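PDB 4N67: putative cell filamentation protein from Bartonella quintana, which probably transfers AMP onto target proteins through its ADP-binding Fic domain, acting as an effector sent into host cells by a VirB secretion system. Local coordinates for residues V109-Q112 with I113-L117; G55-D58 with A59-R63; L21-K24 with H25-N29; A38-T41 with A42-A45; D206-E209 with D210-P214. The protein carries 2 engineered substitutions. All coordinates share one frame; numbering follows the deposited sequence. Where two conformers were deposited one is given.

Interaction 1. Residues V109-Q112 with I113-L117; sequences VGSQ and IQREL
Arg115 bends at chi3 (-98°), which brings its guanidinium back over the first turn of its own helix, while Ser111 chi1 (70°), with OG between the backbone N and the carbonyl carbon, sets that hydroxyl where Arg115 NH1 arrives. Arg115 NH1 donates to Ser111 OG at 2.5 Å, a separation so short that its exact value is doubtful. The same group covers backbone: Gln112 N stands over one face of the guanidinium, 3.3 Å from Arg115 NH1, but both atoms are donors, so the approach is a contact and not a bond. Beside it Arg115 NH2 rests on Gln112 CG at 3.5 Å, and the amide of Gln112 stands almost perpendicular to the guanidinium, the planes 82° apart. That amide reaches back along the chain, its OE1 accepting from Val109 N at 2.9 Å. Residues Val109 to Gln112 form a type II' beta turn, with Gly110 at the position of positive phi. At the junction Ile113 N makes an i to i+3 bond to Gly110 O (3.1 Å); the helical i to i+4 bonds follow, Arg115 N to Ser111 O (3.1 Å) and Glu116 N to Gln112 O (2.8 Å). Glu116 OE1 bonds to His151. The contact is thus the first turn of helix 112-126, at the surface. Gln114 bonds to Asp82 and Arg63, buried Ile113 packs on Arg81 and Pro154, and buried Leu117 on Ala59 and Leu62 of helix 59-70, while the backbone of Gly110 bonds to Pro96 in the loop after strand 92-93.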
loop_
_atom_site.group_PDB
_atom_site.type_symbol
_atom_site.label_atom_id
_atom_site.label_comp_id
_atom_site.label_asym_id
_atom_site.label_seq_id
_atom_site.Cartn_x
_atom_site.Cartn_y
_atom_site.Cartn_z
ATOM N N VAL A 109 9.215 -10.137 7.217
ATOM C CA VAL A 109 10.503 -9.772 7.767
ATOM C C VAL A 109 11.604 -9.865 6.721
ATOM O O VAL A 109 11.730 -10.894 6.072
ATOM C CB VAL A 109 10.848 -10.711 8.927
ATOM C CG1 VAL A 109 12.162 -10.338 9.541
ATOM C CG2 VAL A 109 9.738 -10.686 9.956
ATOM N N GLY A 110 12.354 -8.778 6.587
ATOM C CA GLY A 110 13.564 -8.708 5.736
ATOM C C GLY A 110 13.288 -9.137 4.317
ATOM O O GLY A 110 12.447 -8.556 3.664
ATOM N N SER A 111 14.011 -10.143 3.843
ATOM C CA SER A 111 13.848 -10.624 2.449
ATOM C C SER A 111 12.492 -11.299 2.123
ATOM O O SER A 111 12.149 -11.520 0.941
ATOM C CB SER A 111 15.009 -11.517 2.062
ATOM O OG SER A 111 14.960 -12.751 2.752
ATOM N N GLN A 112 11.682 -11.615 3.148
ATOM C CA GLN A 112 10.308 -12.030 2.894
ATOM C C GLN A 112 9.551 -10.968 2.091
ATOM O O GLN A 112 8.611 -11.287 1.368
ATOM C CB GLN A 112 9.552 -12.263 4.193
ATOM C CG GLN A 112 10.053 -13.487 4.904
ATOM C CD GLN A 112 9.376 -13.724 6.231
ATOM O OE1 GLN A 112 8.607 -12.889 6.722
ATOM N NE2 GLN A 112 9.666 -14.882 6.835
ATOM N N ILE A 113 9.922 -9.708 2.268
ATOM C CA ILE A 113 9.218 -8.614 1.587
ATOM C C ILE A 113 9.387 -8.824 0.096
ATOM O O ILE A 113 8.418 -8.815 -0.631
ATOM C CB ILE A 113 9.751 -7.232 1.996
ATOM C CG1 ILE A 113 9.465 -6.952 3.487
ATOM C CG2 ILE A 113 9.170 -6.142 1.107
ATOM C CD1 ILE A 113 10.129 -5.674 3.990
ATOM N N GLN A 114 10.621 -9.009 -0.348
ATOM C CA GLN A 114 10.867 -9.198 -1.796
ATOM C C GLN A 114 10.243 -10.488 -2.316
ATOM O O GLN A 114 9.655 -10.507 -3.419
ATOM C CB GLN A 114 12.363 -9.216 -2.092
ATOM C CG GLN A 114 13.109 -7.921 -1.780
ATOM C CD GLN A 114 12.433 -6.668 -2.307
ATOM O OE1 GLN A 114 11.930 -6.615 -3.445
ATOM N NE2 GLN A 114 12.421 -5.640 -1.481
ATOM N N ARG A 115 10.360 -11.555 -1.533
ATOM C CA ARG A 115 9.826 -12.856 -1.931
ATOM C C ARG A 115 8.307 -12.809 -2.074
ATOM O O ARG A 115 7.743 -13.356 -3.025
ATOM C CB ARG A 115 10.251 -13.975 -0.939
ATOM C CG ARG A 115 11.676 -14.485 -1.113
ATOM C CD ARG A 115 12.051 -15.586 -0.103
ATOM N NE ARG A 115 12.796 -15.000 1.017
ATOM C CZ ARG A 115 12.527 -15.128 2.315
ATOM N NH1 ARG A 115 13.285 -14.488 3.193
ATOM N NH2 ARG A 115 11.523 -15.869 2.749
ATOM N N GLU A 116 7.637 -12.154 -1.124
ATOM C CA GLU A 116 6.193 -12.022 -1.213
ATOM C C GLU A 116 5.746 -11.144 -2.374
ATOM O O GLU A 116 4.744 -11.440 -2.998
ATOM C CB GLU A 116 5.602 -11.531 0.107
ATOM C CG GLU A 116 5.752 -12.581 1.208
ATOM C CD GLU A 116 5.265 -12.147 2.572
ATOM O OE1 GLU A 116 4.393 -11.261 2.643
ATOM O OE2 GLU A 116 5.731 -12.738 3.585
ATOM N N LEU A 117 6.445 -10.057 -2.645
ATOM C CA LEU A 117 6.087 -9.217 -3.785
ATOM C C LEU A 117 6.322 -9.979 -5.087
ATOM O O LEU A 117 5.504 -9.851 -6.003
ATOM C CB LEU A 117 6.888 -7.921 -3.787
ATOM C CG LEU A 117 6.530 -6.995 -2.630
ATOM C CD1 LEU A 117 7.443 -5.797 -2.621
ATOM C CD2 LEU A 117 5.065 -6.578 -2.666
#

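Interaction 2. Residues G55-D58 with A59-R63; sequences GKFD and AAYLR
Phe57 and Tyr61 lie side by side and point the same way, yet their rings are turned almost perpendicular, the planes 89° apart. With centroids separated by 5.6 Å the pair is oblique, and the CD2-CE2 sides of the two rings do the touching: Phe57 CE2 meets Tyr61 CE2 at 3.9 Å, and Phe57 CD2 lies 4.0 Å from Tyr61 CD2. Tyr61 gets there because its CG is anti to the backbone N (chi1 -174°), which swings the ring back toward the loop that precedes the helix. Between the two aromatic residues in sequence, Asp58 turns in the other direction. Its OD1 accepts from Tyr61 N at 2.9 Å, met nearly along the C-O bond. This is the N-cap of helix 59-70: the carboxylate supplies an acceptor to an amide of the first turn, which the regular i to i+4 pattern does not yet serve, and the negative charge would also suit the positive end of the helix dipole. Chi1 of 59° puts CG between the backbone N and the carbonyl carbon, which turns OD1 to the amides of the first turn, and Asp58 OD1 also touches Ala60 CB at 3.6 Å. The backbone of the same residue begins the regular pattern, Leu62 N donating to Asp58 O at 3.1 Å. A second carboxylate serves the helix start, since Ala59 N bonds to Glu121 of helix 112-126. The Phe57 ring is buried against Leu124 of that helix and against Leu170 and Ala173 of helix 164-174, while Tyr61 reaches Lys169 on helix 164-174 and Pro54 in the loop.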
loop_
_atom_site.group_PDB
_atom_site.type_symbol
_atom_site.label_atom_id
_atom_site.label_comp_id
_atom_site.label_asym_id
_atom_site.label_seq_id
_atom_site.Cartn_x
_atom_site.Cartn_y
_atom_site.Cartn_z
ATOM N N GLY A 55 0.902 -1.939 -17.975
ATOM C CA GLY A 55 0.696 -3.317 -18.427
ATOM C C GLY A 55 1.138 -4.345 -17.396
ATOM O O GLY A 55 0.589 -5.464 -17.357
ATOM N N LYS A 56 2.131 -3.981 -16.564
ATOM C CA LYS A 56 2.636 -4.858 -15.506
ATOM C C LYS A 56 2.347 -4.282 -14.120
ATOM O O LYS A 56 2.777 -3.168 -13.786
ATOM C CB LYS A 56 4.149 -5.038 -15.561
ATOM C CG LYS A 56 4.697 -5.845 -16.691
ATOM C CD LYS A 56 6.182 -6.066 -16.414
ATOM C CE LYS A 56 6.914 -6.496 -17.648
ATOM N NZ LYS A 56 6.351 -7.759 -18.189
ATOM N N PHE A 57 1.648 -5.064 -13.313
ATOM C CA PHE A 57 1.354 -4.671 -11.928
ATOM C C PHE A 57 2.333 -5.407 -11.042
ATOM O O PHE A 57 2.086 -6.526 -10.567
ATOM C CB PHE A 57 -0.118 -4.981 -11.599
ATOM C CG PHE A 57 -1.064 -4.027 -12.258
ATOM C CD1 PHE A 57 -1.548 -4.258 -13.532
ATOM C CD2 PHE A 57 -1.455 -2.874 -11.590
ATOM C CE1 PHE A 57 -2.392 -3.346 -14.134
ATOM C CE2 PHE A 57 -2.276 -1.964 -12.193
ATOM C CZ PHE A 57 -2.756 -2.201 -13.452
ATOM N N ASP A 58 3.516 -4.820 -10.885
ATOM C CA ASP A 58 4.620 -5.487 -10.226
ATOM C C ASP A 58 5.179 -4.681 -9.055
ATOM O O ASP A 58 4.671 -3.596 -8.708
ATOM C CB ASP A 58 5.710 -5.835 -11.250
ATOM C CG ASP A 58 6.288 -4.614 -11.998
ATOM O OD1 ASP A 58 5.941 -3.475 -11.653
ATOM O OD2 ASP A 58 7.111 -4.860 -12.939
ATOM N N ALA A 59 6.211 -5.205 -8.402
ATOM C CA ALA A 59 6.799 -4.499 -7.261
ATOM C C ALA A 59 7.335 -3.120 -7.656
ATOM O O ALA A 59 7.266 -2.157 -6.884
ATOM C CB ALA A 59 7.879 -5.342 -6.630
ATOM N N ALA A 60 7.877 -3.027 -8.862
ATOM C CA ALA A 60 8.349 -1.738 -9.364
ATOM C C ALA A 60 7.235 -0.740 -9.440
ATOM O O ALA A 60 7.418 0.429 -9.108
ATOM C CB ALA A 60 9.002 -1.876 -10.708
ATOM N N TYR A 61 6.065 -1.169 -9.879
ATOM C CA TYR A 61 4.945 -0.253 -9.918
ATOM C C TYR A 61 4.537 0.179 -8.512
ATOM O O TYR A 61 4.208 1.354 -8.282
ATOM C CB TYR A 61 3.784 -0.877 -10.709
ATOM C CG TYR A 61 2.623 0.069 -10.932
ATOM C CD1 TYR A 61 2.780 1.283 -11.576
ATOM C CD2 TYR A 61 1.347 -0.276 -10.496
ATOM C CE1 TYR A 61 1.707 2.143 -11.773
ATOM C CE2 TYR A 61 0.262 0.553 -10.690
ATOM C CZ TYR A 61 0.438 1.757 -11.328
ATOM O OH TYR A 61 -0.656 2.562 -11.536
ATOM N N LEU A 62 4.504 -0.757 -7.563
ATOM C CA LEU A 62 4.176 -0.425 -6.182
ATOM C C LEU A 62 5.152 0.609 -5.646
ATOM O O LEU A 62 4.744 1.591 -5.011
ATOM C CB LEU A 62 4.153 -1.678 -5.326
ATOM C CG LEU A 62 3.583 -1.517 -3.944
ATOM C CD1 LEU A 62 2.073 -1.484 -3.967
ATOM C CD2 LEU A 62 4.050 -2.656 -3.059
ATOM N N ARG A 63 6.440 0.423 -5.952
ATOM C CA ARG A 63 7.431 1.407 -5.547
ATOM C C ARG A 63 7.202 2.780 -6.197
ATOM O O ARG A 63 7.345 3.824 -5.564
ATOM C CB ARG A 63 8.831 0.889 -5.854
ATOM C CG ARG A 63 9.268 -0.265 -4.955
ATOM C CD ARG A 63 10.692 -0.714 -5.283
ATOM N NE ARG A 63 11.216 -1.617 -4.269
ATOM C CZ ARG A 63 11.161 -2.944 -4.291
ATOM N NH1 ARG A 63 10.659 -3.610 -5.321
ATOM N NH2 ARG A 63 11.694 -3.623 -3.276
#

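Interaction 3. Residues L21-K24 with H25-N29; sequences LKNK and HGIKN
Asn23 spans the turn to His25 and Ile27 with its amide, and its side chain can be followed outward atom by atom. CB starts toward residues 25-29, and a chi1 of 66° puts CG between the backbone N and the carbonyl carbon, folding the amide in over the chain that follows. OD1 takes His25 N at 2.9 Å, in the carbonyl plane and on a lone pair, which makes an Asx turn. The same oxygen touches His25 CB at 3.3 Å and receives a weak bond from Ile27 N at 3.4 Å. On the other branch, ND2 donates to Ile27 O at 2.9 Å and to Leu21 O at 3.0 Å. Both acceptors lie within 2° of the amide plane, so the two N-H directions are used and the amide is held flat between incoming and outgoing chain. A water also bridges the turn, donating to Asn23 O and accepting from Gly26 N. This loop leads into helix 30-48, capped by Asn29 on Lys32 N. Asn23 packs on Leu33 of that helix, His25 and Ile27 on its Arg36, and His25 NE2 bonds to Thr73 after helix 59-70.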
loop_
_atom_site.group_PDB
_atom_site.type_symbol
_atom_site.label_atom_id
_atom_site.label_comp_id
_atom_site.label_asym_id
_atom_site.label_seq_id
_atom_site.Cartn_x
_atom_site.Cartn_y
_atom_site.Cartn_z
ATOM N N LEU A 21 9.363 11.697 12.346
ATOM C CA LEU A 21 10.064 11.139 11.201
ATOM C C LEU A 21 10.749 12.255 10.437
ATOM O O LEU A 21 10.130 13.294 10.171
ATOM C CB LEU A 21 9.110 10.419 10.266
ATOM C CG LEU A 21 8.479 9.114 10.808
ATOM C CD1 LEU A 21 7.292 8.645 9.979
ATOM C CD2 LEU A 21 9.552 8.057 10.860
ATOM N N LYS A 22 11.993 12.018 10.052
ATOM C CA LYS A 22 12.700 12.921 9.163
ATOM C C LYS A 22 11.838 13.153 7.911
ATOM O O LYS A 22 11.329 12.221 7.302
ATOM C CB LYS A 22 14.044 12.322 8.751
ATOM C CG LYS A 22 15.059 12.220 9.874
ATOM C CD LYS A 22 16.357 11.550 9.456
ATOM C CE LYS A 22 17.286 11.385 10.654
ATOM N NZ LYS A 22 18.528 10.698 10.227
ATOM N N ASN A 23 11.732 14.409 7.502
ATOM C CA ASN A 23 10.859 14.759 6.391
ATOM C C ASN A 23 11.406 15.965 5.655
ATOM O O ASN A 23 12.299 16.660 6.148
ATOM C CB ASN A 23 9.430 15.025 6.872
ATOM C CG ASN A 23 9.332 16.248 7.767
ATOM O OD1 ASN A 23 9.162 17.378 7.294
ATOM N ND2 ASN A 23 9.521 16.064 9.076
ATOM N N LYS A 24 10.836 16.227 4.486
ATOM C CA LYS A 24 11.305 17.300 3.615
ATOM C C LYS A 24 10.528 18.601 3.776
ATOM O O LYS A 24 10.852 19.594 3.134
ATOM C CB LYS A 24 11.243 16.818 2.171
ATOM C CG LYS A 24 12.248 15.687 1.926
ATOM C CD LYS A 24 12.048 14.937 0.626
ATOM C CE LYS A 24 12.091 15.819 -0.605
ATOM N NZ LYS A 24 12.311 14.988 -1.821
ATOM N N HIS A 25 9.537 18.609 4.665
ATOM C CA HIS A 25 8.640 19.740 4.807
ATOM C C HIS A 25 9.094 20.814 5.771
ATOM O O HIS A 25 8.456 21.868 5.856
ATOM C CB HIS A 25 7.260 19.251 5.278
ATOM C CG HIS A 25 6.542 18.441 4.284
ATOM N ND1 HIS A 25 6.216 18.911 3.042
ATOM C CD2 HIS A 25 6.123 17.157 4.325
ATOM C CE1 HIS A 25 5.566 17.978 2.375
ATOM N NE2 HIS A 25 5.501 16.898 3.140
ATOM N N GLY A 26 10.170 20.572 6.531
ATOM C CA GLY A 26 10.634 21.501 7.545
ATOM C C GLY A 26 9.846 21.447 8.843
ATOM O O GLY A 26 9.858 22.385 9.607
ATOM N N ILE A 27 9.197 20.304 9.086
ATOM C CA ILE A 27 8.276 20.144 10.211
ATOM C C ILE A 27 8.937 19.292 11.299
ATOM O O ILE A 27 9.519 18.250 11.000
ATOM C CB ILE A 27 6.963 19.498 9.745
ATOM C CG1 ILE A 27 6.247 20.418 8.728
ATOM C CG2 ILE A 27 6.093 19.164 10.954
ATOM C CD1 ILE A 27 5.028 19.813 8.105
ATOM N N LYS A 28 8.864 19.763 12.542
ATOM C CA LYS A 28 9.407 18.994 13.681
ATOM C C LYS A 28 8.331 18.468 14.617
ATOM O O LYS A 28 8.644 17.661 15.495
ATOM C CB LYS A 28 10.439 19.798 14.483
ATOM C CG LYS A 28 11.686 20.210 13.708
ATOM C CD LYS A 28 12.366 19.027 13.021
ATOM C CE LYS A 28 13.716 19.436 12.443
ATOM N NZ LYS A 28 13.548 20.431 11.329
ATOM N N ASN A 29 7.107 18.936 14.447
ATOM C CA ASN A 29 5.975 18.566 15.288
ATOM C C ASN A 29 5.327 17.334 14.648
ATOM O O ASN A 29 4.921 17.370 13.473
ATOM C CB ASN A 29 5.028 19.756 15.352
ATOM C CG ASN A 29 3.756 19.490 16.123
ATOM O OD1 ASN A 29 3.083 18.453 15.967
ATOM N ND2 ASN A 29 3.378 20.484 16.937
HETATM O O HOH W 1 12.591 19.136 6.598
#

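Interaction 4. Residues A38-T41 with A42-A45; sequences AHET and AREA
On helix 30-48, Glu40 and Arg43 form an i to i+3 salt bridge in which the arginine grips the carboxylate side-on. Arg43 NH2 donates to Glu40 OE1 at 2.8 Å and Arg43 NE to Glu40 OE2 at 3.0 Å, each oxygen being met on its syn side. The acceptors lie close to the guanidinium plane, but the carboxylate is twisted 28° from it, so both donors approach from outside the carboxylate plane. Both chains bend to achieve this: Glu40 folds at chi2 (-58°), and Arg43 turns at chi3 (67°) after leaving the helix extended, which lays the two groups alongside one another. His39 adds a third bond, its ND1 donating to Glu40 OE2 at 2.9 Å from the anti side. It reaches that oxygen from the face opposite to Arg43 NE, so OE2 is held between two donors, and the three bonds together would restrict rotation of the carboxylate. Glu40 is buried, and three directed bonds with a weak, long ion pair from Arg36 would be expected to favour its ionised form. Behind these side chains the backbone keeps regular i to i+4 bonding, with Glu44 N on Glu40 O and Ala45 N on Thr41 O, both at 2.9 Å. Glu44 turns its carboxylate to Lys72. On another side of the helix Thr41 bonds through OG1 to Cys37 O and packs on Phe70 of helix 59-70 and on Arg161, its side chain about 7 Å from the bound magnesium. The polar cluster itself is a bidentate arginine-carboxylate pair bridging one turn of an alpha-helix, with a His-carboxylate bond added.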
loop_
_atom_site.group_PDB
_atom_site.type_symbol
_atom_site.label_atom_id
_atom_site.label_comp_id
_atom_site.label_asym_id
_atom_site.label_seq_id
_atom_site.Cartn_x
_atom_site.Cartn_y
_atom_site.Cartn_z
ATOM N N ALA A 38 -0.837 13.877 5.242
ATOM C CA ALA A 38 -2.149 13.386 4.854
ATOM C C ALA A 38 -2.701 14.217 3.694
ATOM O O ALA A 38 -3.253 13.691 2.721
ATOM C CB ALA A 38 -3.076 13.371 6.046
ATOM N N HIS A 39 -2.577 15.546 3.809
ATOM C CA HIS A 39 -3.076 16.457 2.794
ATOM C C HIS A 39 -2.328 16.310 1.469
ATOM O O HIS A 39 -2.927 16.236 0.372
ATOM C CB HIS A 39 -2.950 17.897 3.354
ATOM C CG HIS A 39 -3.507 18.967 2.471
ATOM N ND1 HIS A 39 -2.863 19.440 1.348
ATOM C CD2 HIS A 39 -4.632 19.708 2.591
ATOM C CE1 HIS A 39 -3.571 20.418 0.810
ATOM N NE2 HIS A 39 -4.648 20.600 1.546
ATOM N N GLU A 40 -1.013 16.177 1.551
ATOM C CA GLU A 40 -0.213 16.027 0.360
ATOM C C GLU A 40 -0.425 14.705 -0.313
ATOM O O GLU A 40 -0.571 14.684 -1.524
ATOM C CB GLU A 40 1.235 16.293 0.683
ATOM C CG GLU A 40 1.261 17.773 1.033
ATOM C CD GLU A 40 0.721 18.682 -0.121
ATOM O OE1 GLU A 40 1.655 18.998 -0.863
ATOM O OE2 GLU A 40 -0.550 19.065 -0.378
ATOM N N THR A 41 -0.468 13.625 0.446
ATOM C CA THR A 41 -0.684 12.303 -0.186
ATOM C C THR A 41 -2.086 12.212 -0.813
ATOM O O THR A 41 -2.264 11.558 -1.846
ATOM C CB THR A 41 -0.503 11.121 0.793
ATOM O OG1 THR A 41 -1.409 11.265 1.910
ATOM C CG2 THR A 41 0.874 11.103 1.341
ATOM N N ALA A 42 -3.087 12.867 -0.221
ATOM C CA ALA A 42 -4.414 12.900 -0.823
ATOM C C ALA A 42 -4.368 13.607 -2.163
ATOM O O ALA A 42 -4.953 13.149 -3.174
ATOM C CB ALA A 42 -5.419 13.564 0.112
ATOM N N ARG A 43 -3.680 14.748 -2.215
ATOM C CA ARG A 43 -3.550 15.501 -3.444
ATOM C C ARG A 43 -2.763 14.750 -4.506
ATOM O O ARG A 43 -3.127 14.729 -5.685
ATOM C CB ARG A 43 -2.927 16.874 -3.106
ATOM C CG ARG A 43 -2.855 17.839 -4.271
ATOM C CD ARG A 43 -2.371 19.208 -3.795
ATOM N NE ARG A 43 -0.999 19.086 -3.366
ATOM C CZ ARG A 43 0.049 19.091 -4.174
ATOM N NH1 ARG A 43 -0.083 19.269 -5.476
ATOM N NH2 ARG A 43 1.266 18.959 -3.649
ATOM N N GLU A 44 -1.664 14.100 -4.097
ATOM C CA GLU A 44 -0.890 13.309 -5.034
ATOM C C GLU A 44 -1.714 12.156 -5.568
ATOM O O GLU A 44 -1.566 11.805 -6.733
ATOM C CB GLU A 44 0.352 12.748 -4.374
ATOM C CG GLU A 44 1.363 13.792 -3.906
ATOM C CD GLU A 44 2.079 14.514 -5.006
ATOM O OE1 GLU A 44 1.893 14.278 -6.226
ATOM O OE2 GLU A 44 2.887 15.388 -4.612
ATOM N N ALA A 45 -2.589 11.596 -4.738
ATOM C CA ALA A 45 -3.466 10.515 -5.230
ATOM C C ALA A 45 -4.460 11.017 -6.284
ATOM O O ALA A 45 -4.677 10.368 -7.316
ATOM C CB ALA A 45 -4.160 9.843 -4.073
#

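Interaction 5. Residues D206-E209 with D210-P214; sequences DLFE and DITHP
Leu207 and Ile211 make the tight part of this contact, one turn apart on helix 202-211: Leu207 CD2 meets Ile211 CD1 at 3.6 Å, the two chains crossing at a slant. Leu207 CD2 also sits over one face of the Phe208 ring, near its rim. These side chains are buried, with Leu207 on Met188 and Ala191 of helix 185-198, Ile211 on Ile178 of strand 176-178 and Phe208 on Ala142 of helix 135-152. The looser, wetter side belongs to Asp206 and Asp210. There Asp210 N keeps its helical bond to Asp206 O at 2.9 Å, a water lies 2.7 Å from Asp210 OD1, and OD2 of the same carboxylate forms a salt bridge with Arg187. Toward strand 212-214, Ile211 N is divided between Leu207 O at 3.2 Å and Phe208 O at 3.4 Å, both weak bonds. The Thr212 hydroxyl, with OG1 beside the backbone N (chi1 -57°), donates to Phe208 O at 2.7 Å. This short side-chain bond to a main-chain carbonyl ties the first strand residue back to the helix.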
loop_
_atom_site.group_PDB
_atom_site.type_symbol
_atom_site.label_atom_id
_atom_site.label_comp_id
_atom_site.label_asym_id
_atom_site.label_seq_id
_atom_site.Cartn_x
_atom_site.Cartn_y
_atom_site.Cartn_z
ATOM N N ASP A 206 -15.882 -9.055 1.596
ATOM C CA ASP A 206 -17.108 -8.267 1.671
ATOM C C ASP A 206 -16.829 -6.794 1.383
ATOM O O ASP A 206 -17.630 -6.100 0.756
ATOM C CB ASP A 206 -17.751 -8.410 3.059
ATOM C CG ASP A 206 -18.332 -9.802 3.320
ATOM O OD1 ASP A 206 -18.421 -10.639 2.395
ATOM O OD2 ASP A 206 -18.708 -10.060 4.488
ATOM N N LEU A 207 -15.713 -6.309 1.925
ATOM C CA LEU A 207 -15.269 -4.948 1.722
ATOM C C LEU A 207 -15.105 -4.671 0.215
ATOM O O LEU A 207 -15.648 -3.704 -0.305
ATOM C CB LEU A 207 -13.947 -4.715 2.485
ATOM C CG LEU A 207 -13.408 -3.283 2.445
ATOM C CD1 LEU A 207 -12.529 -3.016 3.685
ATOM C CD2 LEU A 207 -12.658 -2.979 1.165
ATOM N N PHE A 208 -14.385 -5.542 -0.471
ATOM C CA PHE A 208 -14.155 -5.324 -1.908
ATOM C C PHE A 208 -15.444 -5.445 -2.705
ATOM O O PHE A 208 -15.668 -4.661 -3.592
ATOM C CB PHE A 208 -13.010 -6.189 -2.464
ATOM C CG PHE A 208 -11.658 -5.578 -2.238
ATOM C CD1 PHE A 208 -10.929 -5.819 -1.068
ATOM C CD2 PHE A 208 -11.140 -4.685 -3.163
ATOM C CE1 PHE A 208 -9.726 -5.183 -0.854
ATOM C CE2 PHE A 208 -9.934 -4.066 -2.954
ATOM C CZ PHE A 208 -9.234 -4.306 -1.809
ATOM N N GLU A 209 -16.311 -6.378 -2.354
ATOM C CA GLU A 209 -17.639 -6.382 -2.982
ATOM C C GLU A 209 -18.355 -5.045 -2.824
ATOM O O GLU A 209 -18.966 -4.528 -3.782
ATOM C CB GLU A 209 -18.518 -7.502 -2.436
ATOM C CG GLU A 209 -18.028 -8.898 -2.765
ATOM C CD GLU A 209 -18.949 -9.999 -2.250
ATOM O OE1 GLU A 209 -19.915 -9.704 -1.496
ATOM O OE2 GLU A 209 -18.714 -11.171 -2.617
ATOM N N ASP A 210 -18.308 -4.495 -1.619
ATOM C CA ASP A 210 -19.071 -3.304 -1.293
ATOM C C ASP A 210 -18.594 -2.031 -1.959
ATOM O O ASP A 210 -19.390 -1.112 -2.143
ATOM C CB ASP A 210 -19.138 -3.093 0.233
ATOM C CG ASP A 210 -20.112 -4.044 0.914
ATOM O OD1 ASP A 210 -20.936 -4.667 0.219
ATOM O OD2 ASP A 210 -20.010 -4.172 2.147
ATOM N N ILE A 211 -17.329 -1.981 -2.361
ATOM C CA ILE A 211 -16.767 -0.756 -2.924
ATOM C C ILE A 211 -16.443 -0.867 -4.401
ATOM O O ILE A 211 -15.859 0.047 -4.947
ATOM C CB ILE A 211 -15.497 -0.317 -2.166
ATOM C CG1 ILE A 211 -14.320 -1.281 -2.384
ATOM C CG2 ILE A 211 -15.817 -0.152 -0.684
ATOM C CD1 ILE A 211 -13.002 -0.818 -1.755
ATOM N N THR A 212 -16.840 -1.961 -5.049
ATOM C CA THR A 212 -16.471 -2.197 -6.452
ATOM C C THR A 212 -17.705 -2.239 -7.337
ATOM O O THR A 212 -18.744 -2.798 -6.961
ATOM C CB THR A 212 -15.699 -3.530 -6.592
ATOM O OG1 THR A 212 -14.549 -3.504 -5.745
ATOM C CG2 THR A 212 -15.232 -3.753 -8.025
ATOM N N HIS A 213 -17.610 -1.635 -8.518
ATOM C CA HIS A 213 -18.608 -1.857 -9.559
ATOM C C HIS A 213 -17.941 -1.958 -10.915
ATOM O O HIS A 213 -16.858 -1.416 -11.101
ATOM C CB HIS A 213 -19.708 -0.766 -9.548
ATOM C CG HIS A 213 -19.237 0.618 -9.901
ATOM N ND1 HIS A 213 -18.922 1.017 -11.184
ATOM C CD2 HIS A 213 -19.078 1.710 -9.123
ATOM C CE1 HIS A 213 -18.599 2.296 -11.175
ATOM N NE2 HIS A 213 -18.674 2.733 -9.940
ATOM N N PRO A 214 -18.571 -2.676 -11.857
ATOM C CA PRO A 214 -18.002 -2.696 -13.196
ATOM C C PRO A 214 -18.092 -1.330 -13.871
ATOM O O PRO A 214 -19.087 -0.631 -13.729
ATOM C CB PRO A 214 -18.840 -3.743 -13.919
ATOM C CG PRO A 214 -20.141 -3.726 -13.214
ATOM C CD PRO A 214 -19.800 -3.490 -11.776
HETATM O O HOH W 2 -20.560 -7.344 0.684
#

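How the interactions relate
Interactions 1 and 2 touch, joining two helix starts: Leu117 CB packs on Ala59 CB at 4.0 Å and Leu117 CD2 on Leu62 CD2 at 4.1 Å. Interactions 3 and 4 serve one helix, the loop into 30-48 and its middle, with nearest atoms about 5 Å apart. Interactions 1 and 4 lie on opposite sides of the chain's centre, their own centres 27 Å apart. The bound nucleotide lies among these elements: the side chains nearest ADP are about 8 Å away for Leu207 of interaction 5, 9 Å for Thr41 of interaction 4, 11 Å for interactions 1 and 2, and 14 Å for interaction 3. All five are therefore outside direct contact with ADP.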